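Local coordinates for 2-hydroxychromene-2-carboxylate isomerase (Pseudomonas putida, PDB 2IMF), which catalyses the reversible glutathione-dependent isomerisation of 2-hydroxychromene-2-carboxylate to trans-o-hydroxybenzylidenepyruvate in naphthalene breakdown, at residues D66-A71 and I76-P81; Y94-G97 and Q101-A104. One frame throughout, in Å; residues are numbered along the deposited sequence.

Contact 1: D66-A71 and I76-P81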
loop_
_atom_site.group_PDB
_atom_site.type_symbol
_atom_site.label_atom_id
_atom_site.label_comp_id
_atom_site.label_asym_id
_atom_site.label_seq_id
_atom_site.Cartn_x
_atom_site.Cartn_y
_atom_site.Cartn_z
ATOM N N ASP A 66 -7.968 7.106 3.431
ATOM C CA ASP A 66 -7.914 5.718 2.966
ATOM C C ASP A 66 -8.552 4.815 3.999
ATOM O O ASP A 66 -9.365 3.920 3.679
ATOM C CB ASP A 66 -6.428 5.350 2.766
ATOM C CG ASP A 66 -6.264 4.041 2.030
ATOM O OD1 ASP A 66 -7.064 3.661 1.141
ATOM O OD2 ASP A 66 -5.384 3.250 2.451
ATOM N N LEU A 67 -8.161 5.008 5.267
ATOM C CA LEU A 67 -8.742 4.195 6.351
ATOM C C LEU A 67 -10.255 4.302 6.430
ATOM O O LEU A 67 -10.919 3.300 6.579
ATOM C CB LEU A 67 -8.081 4.547 7.676
ATOM C CG LEU A 67 -6.611 4.071 7.763
ATOM C CD1 LEU A 67 -5.912 4.771 8.934
ATOM C CD2 LEU A 67 -6.497 2.544 7.898
ATOM N N GLN A 68 -10.780 5.520 6.300
ATOM C CA GLN A 68 -12.252 5.632 6.279
ATOM C C GLN A 68 -12.904 4.982 5.063
ATOM O O GLN A 68 -13.977 4.405 5.149
ATOM C CB GLN A 68 -12.691 7.067 6.347
ATOM C CG GLN A 68 -12.398 7.700 7.692
ATOM C CD GLN A 68 -12.993 6.970 8.917
ATOM O OE1 GLN A 68 -14.165 6.617 8.946
ATOM N NE2 GLN A 68 -12.174 6.715 9.914
ATOM N N ARG A 69 -12.216 5.055 3.928
ATOM C CA ARG A 69 -12.762 4.397 2.745
ATOM C C ARG A 69 -12.867 2.919 2.985
ATOM O O ARG A 69 -13.861 2.270 2.677
ATOM C CB ARG A 69 -11.904 4.693 1.495
ATOM C CG ARG A 69 -12.078 6.088 0.982
ATOM C CD ARG A 69 -10.850 6.436 0.089
ATOM N NE ARG A 69 -11.151 7.739 -0.505
ATOM C CZ ARG A 69 -10.216 8.536 -1.014
ATOM N NH1 ARG A 69 -8.957 8.118 -1.118
ATOM N NH2 ARG A 69 -10.519 9.711 -1.552
ATOM N N TRP A 70 -11.856 2.281 3.559
ATOM C CA TRP A 70 -11.955 0.874 3.818
ATOM C C TRP A 70 -12.957 0.521 4.917
ATOM O O TRP A 70 -13.610 -0.514 4.818
ATOM C CB TRP A 70 -10.568 0.330 4.256
ATOM C CG TRP A 70 -9.598 0.178 3.096
ATOM C CD1 TRP A 70 -8.626 1.077 2.735
ATOM C CD2 TRP A 70 -9.534 -0.875 2.166
ATOM N NE1 TRP A 70 -7.937 0.605 1.648
ATOM C CE2 TRP A 70 -8.491 -0.593 1.253
ATOM C CE3 TRP A 70 -10.284 -2.045 1.992
ATOM C CZ2 TRP A 70 -8.166 -1.485 0.192
ATOM C CZ3 TRP A 70 -9.943 -2.917 0.978
ATOM C CH2 TRP A 70 -8.918 -2.615 0.079
ATOM N N ALA A 71 -13.029 1.372 5.930
ATOM C CA ALA A 71 -13.984 1.085 7.025
ATOM C C ALA A 71 -15.390 1.111 6.414
ATOM O O ALA A 71 -16.235 0.293 6.795
ATOM C CB ALA A 71 -13.846 2.126 8.060
ATOM N N ILE A 76 -17.772 -0.933 9.068
ATOM C CA ILE A 76 -17.380 -0.871 10.452
ATOM C C ILE A 76 -16.908 0.546 10.767
ATOM O O ILE A 76 -16.471 1.264 9.878
ATOM C CB ILE A 76 -16.249 -1.905 10.763
ATOM C CG1 ILE A 76 -14.938 -1.599 9.993
ATOM C CG2 ILE A 76 -16.708 -3.294 10.467
ATOM C CD1 ILE A 76 -13.832 -2.633 10.240
ATOM N N PRO A 77 -16.942 0.986 12.053
ATOM C CA PRO A 77 -16.398 2.281 12.443
ATOM C C PRO A 77 -14.882 2.176 12.456
ATOM O O PRO A 77 -14.317 1.097 12.657
ATOM C CB PRO A 77 -16.906 2.438 13.906
ATOM C CG PRO A 77 -17.144 1.110 14.374
ATOM C CD PRO A 77 -17.614 0.310 13.190
ATOM N N LEU A 78 -14.255 3.319 12.377
ATOM C CA LEU A 78 -12.813 3.343 12.624
ATOM C C LEU A 78 -12.589 4.685 13.230
ATOM O O LEU A 78 -12.802 5.780 12.614
ATOM C CB LEU A 78 -12.025 3.173 11.298
ATOM C CG LEU A 78 -10.502 2.967 11.466
ATOM C CD1 LEU A 78 -10.036 2.158 10.222
ATOM C CD2 LEU A 78 -9.691 4.256 11.659
ATOM N N VAL A 79 -12.101 4.669 14.475
ATOM C CA VAL A 79 -11.916 5.887 15.261
ATOM C C VAL A 79 -10.500 5.896 15.839
ATOM O O VAL A 79 -10.127 4.925 16.497
ATOM C CB VAL A 79 -12.929 5.940 16.402
ATOM C CG1 VAL A 79 -12.705 7.200 17.274
ATOM C CG2 VAL A 79 -14.348 5.786 15.827
ATOM N N PHE A 80 -9.669 6.902 15.563
ATOM C CA PHE A 80 -8.329 6.999 16.081
ATOM C C PHE A 80 -8.348 7.122 17.593
ATOM O O PHE A 80 -8.995 8.008 18.178
ATOM C CB PHE A 80 -7.588 8.180 15.487
ATOM C CG PHE A 80 -6.894 7.846 14.185
ATOM C CD1 PHE A 80 -7.629 7.563 13.039
ATOM C CD2 PHE A 80 -5.523 7.783 14.149
ATOM C CE1 PHE A 80 -6.986 7.204 11.859
ATOM C CE2 PHE A 80 -4.864 7.454 12.998
ATOM C CZ PHE A 80 -5.603 7.143 11.844
ATOM N N PRO A 81 -7.543 6.271 18.248
ATOM C CA PRO A 81 -7.325 6.469 19.688
ATOM C C PRO A 81 -6.349 7.623 19.928
ATOM O O PRO A 81 -5.693 8.079 18.990
ATOM C CB PRO A 81 -6.688 5.132 20.109
ATOM C CG PRO A 81 -5.825 4.760 18.925
ATOM C CD PRO A 81 -6.744 5.135 17.717
HETATM O O HOH W 1 -15.736 5.431 10.962
#
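In the helical domain that kappa-class glutathione transferases insert into a thioredoxin fold, the last turns of helix 57-74 are covered by the extended loop that leaves it, with L67, Q68 and A71 meeting I76, L78 and F80. The turn-back begins with a backbone bond, I76 N to A71 O (3.0 Å), spanning five residues as the 6→1 bond of a Schellman motif does. Beyond it, Q68 handles both polar backbone atoms of L78 with one amide. NE2 donates to L78 O at 2.9 Å, nearly straight at 159°; the acceptor lies close to the plane of the amide, whereas the donor stands tilted from the carbonyl plane. OE1 accepts from a water 2.8 Å away, and the same water accepts from L78 N. A bend at chi2 (-56°) folds the chain so that its amide faces this loop. A leucine in place of Q68 would probably leave L78 O without this donor and the bridging water without its side-chain acceptor, freeing the loop to shift from the helix.

Beneath this polar seam L78 points inward: its CB lies 3.9 Å from A71 CB, and CG, anti to the backbone N (chi1 -171°), carries CD1 against L67 CB. On the other side of the helix D66 makes a salt bridge to R183 of the second subunit. W114 of helix 99-115 meets the F80 ring edge-to-face and touches L78, while L67 rests on P12 and F13. F80 also lines the pocket of the bound product analogue, and the side chains of L67 and F80 cross at about a right angle, with L67 CD1 3.8 Å from F80 CZ.

Contact 2: Y94-G97 and Q101-A104. With CXS (3-cyclohexyl-1-propylsulfonic acid), chain G.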
loop_
_atom_site.group_PDB
_atom_site.type_symbol
_atom_site.label_atom_id
_atom_site.label_comp_id
_atom_site.label_asym_id
_atom_site.label_seq_id
_atom_site.Cartn_x
_atom_site.Cartn_y
_atom_site.Cartn_z
ATOM N N TYR A 94 -0.920 -12.928 24.727
ATOM C CA TYR A 94 -0.353 -14.197 25.143
ATOM C C TYR A 94 -0.990 -14.782 26.389
ATOM O O TYR A 94 -0.603 -15.906 26.774
ATOM C CB TYR A 94 1.178 -14.032 25.247
ATOM C CG TYR A 94 1.708 -13.716 23.840
ATOM C CD1 TYR A 94 1.753 -14.739 22.898
ATOM C CD2 TYR A 94 2.020 -12.400 23.444
ATOM C CE1 TYR A 94 2.099 -14.489 21.563
ATOM C CE2 TYR A 94 2.393 -12.122 22.142
ATOM C CZ TYR A 94 2.372 -13.164 21.198
ATOM O OH TYR A 94 2.719 -12.942 19.883
ATOM N N TYR A 95 -1.980 -14.133 26.980
ATOM C CA TYR A 95 -2.773 -14.790 28.029
ATOM C C TYR A 95 -3.843 -15.690 27.394
ATOM O O TYR A 95 -4.372 -16.512 28.107
ATOM C CB TYR A 95 -3.496 -13.684 28.803
ATOM C CG TYR A 95 -4.150 -14.120 30.112
ATOM C CD1 TYR A 95 -3.361 -14.179 31.246
ATOM C CD2 TYR A 95 -5.546 -14.344 30.221
ATOM C CE1 TYR A 95 -3.914 -14.536 32.499
ATOM C CE2 TYR A 95 -6.097 -14.694 31.477
ATOM C CZ TYR A 95 -5.266 -14.713 32.547
ATOM O OH TYR A 95 -5.867 -15.094 33.759
ATOM N N SER A 96 -4.225 -15.508 26.127
ATOM C CA SER A 96 -5.370 -16.190 25.586
ATOM C C SER A 96 -5.021 -17.634 25.324
ATOM O O SER A 96 -3.861 -17.988 25.129
ATOM C CB SER A 96 -5.875 -15.482 24.328
ATOM O OG SER A 96 -4.947 -15.498 23.266
ATOM N N GLY A 97 -6.058 -18.470 25.370
ATOM C CA GLY A 97 -5.836 -19.935 25.316
ATOM C C GLY A 97 -6.004 -20.457 23.902
ATOM O O GLY A 97 -5.208 -20.153 23.009
ATOM N N GLN A 101 -10.696 -18.193 21.893
ATOM C CA GLN A 101 -10.459 -17.162 22.919
ATOM C C GLN A 101 -9.346 -16.227 22.429
ATOM O O GLN A 101 -9.353 -15.047 22.741
ATOM C CB GLN A 101 -10.169 -17.744 24.299
ATOM C CG GLN A 101 -11.414 -18.147 25.180
ATOM C CD GLN A 101 -12.274 -16.953 25.647
ATOM O OE1 GLN A 101 -12.944 -16.297 24.835
ATOM N NE2 GLN A 101 -12.269 -16.684 26.959
ATOM N N ALA A 102 -8.428 -16.759 21.630
ATOM C CA ALA A 102 -7.371 -15.933 20.995
ATOM C C ALA A 102 -8.051 -15.004 20.015
ATOM O O ALA A 102 -7.814 -13.790 20.081
ATOM C CB ALA A 102 -6.321 -16.821 20.305
ATOM N N ALA A 103 -8.931 -15.474 19.139
ATOM C CA ALA A 103 -9.637 -14.622 18.249
ATOM C C ALA A 103 -10.518 -13.664 18.982
ATOM O O ALA A 103 -10.692 -12.504 18.585
ATOM C CB ALA A 103 -10.500 -15.480 17.301
ATOM N N ALA A 104 -11.164 -14.126 20.065
ATOM C CA ALA A 104 -12.048 -13.253 20.807
ATOM C C ALA A 104 -11.260 -12.084 21.428
ATOM O O ALA A 104 -11.718 -10.956 21.364
ATOM C CB ALA A 104 -12.794 -14.010 21.895
HETATM S S CXS G . -8.859 -18.533 28.009
HETATM O O1 CXS G . -8.338 -17.658 26.891
HETATM O O2 CXS G . -8.737 -19.973 27.520
HETATM O O3 CXS G . -10.238 -18.185 28.340
HETATM C C1 CXS G . -7.897 -18.284 29.367
HETATM C C2 CXS G . -6.461 -18.745 29.266
HETATM C C3 CXS G . -5.546 -18.208 30.351
HETATM N N CXS G . -4.204 -18.523 29.978
HETATM C C4 CXS G . -3.073 -18.196 30.818
HETATM C C5 CXS G . -3.171 -18.172 32.333
HETATM C C6 CXS G . -1.977 -17.634 33.126
HETATM C C7 CXS G . -0.643 -17.938 32.473
HETATM C C8 CXS G . -0.631 -17.533 31.012
HETATM C C9 CXS G . -1.685 -18.250 30.203
#
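S96 and A102 meet where the loop after helix 87-92 passes the first turns of helix 99-115. The serine hydroxyl does the touching: S96 OG lies 3.3 Å from A102 CA and close to its methyl group, while S96 CB rests near Q101 O. No hydrogen bond joins the two segments, and the contact is one of close van der Waals fit. With chi1 at 64°, OG sits between the backbone N and the carbonyl carbon, and its polar partner is the backbone oxygen of F93, three residues earlier in the chain.

A bound CXS molecule, probably from the crystallisation liquor, spans the rest. Its sulfonate is shared by both segments: G97 N donates to CXS O1 at 2.9 Å along a bent path (138°), and Q101 NE2 donates to CXS O3, also at 2.9 Å but straighter at 162°. The absence of a side chain at G97 matters here, because a beta carbon would run into CXS O2. Q101 is bent at chi2, which turns its amide back toward the sulfonate; CB itself lies 3.2 Å from CXS O1. The aliphatic part of CXS then lies over one face of the Y95 ring, with CXS C3 offset toward the rim and CXS C6 3.7 Å from Y95 CE1; Y95 O and CXS N are 2.8 Å apart.

Further out, W135 adds a hydrogen bond from NE1 to CXS and meets the Y95 ring, F140 and F143 meet that ring edge-to-face, and Q101 NE2 is also bonded to L133 O. The arrangement is that of a short interhelical connection packed on the opening turns of the next helix, within the all-helical insertion of the DsbA-like thioredoxin fold.

The two contacts follow one another along the chain, the second beginning only after the first is complete, and do not touch: their centres are 24 Å apart and their nearest atoms about 13 Å. Helix 99-115 relates them. Contact 2 sits on its opening turns, while W114, near its other end, packs on the loop of contact 1. Their relation to the active site differs. In contact 1 the side chain of F80 comes about 4 Å from the bound product analogue and about 3 Å from the side chain of Y84, which binds substrate; the side chain of L67 is about 7 Å from a bound glutathione. Contact 2 is remote from the substrate and glutathione sites, and its ligand is probably a crystallisation additive.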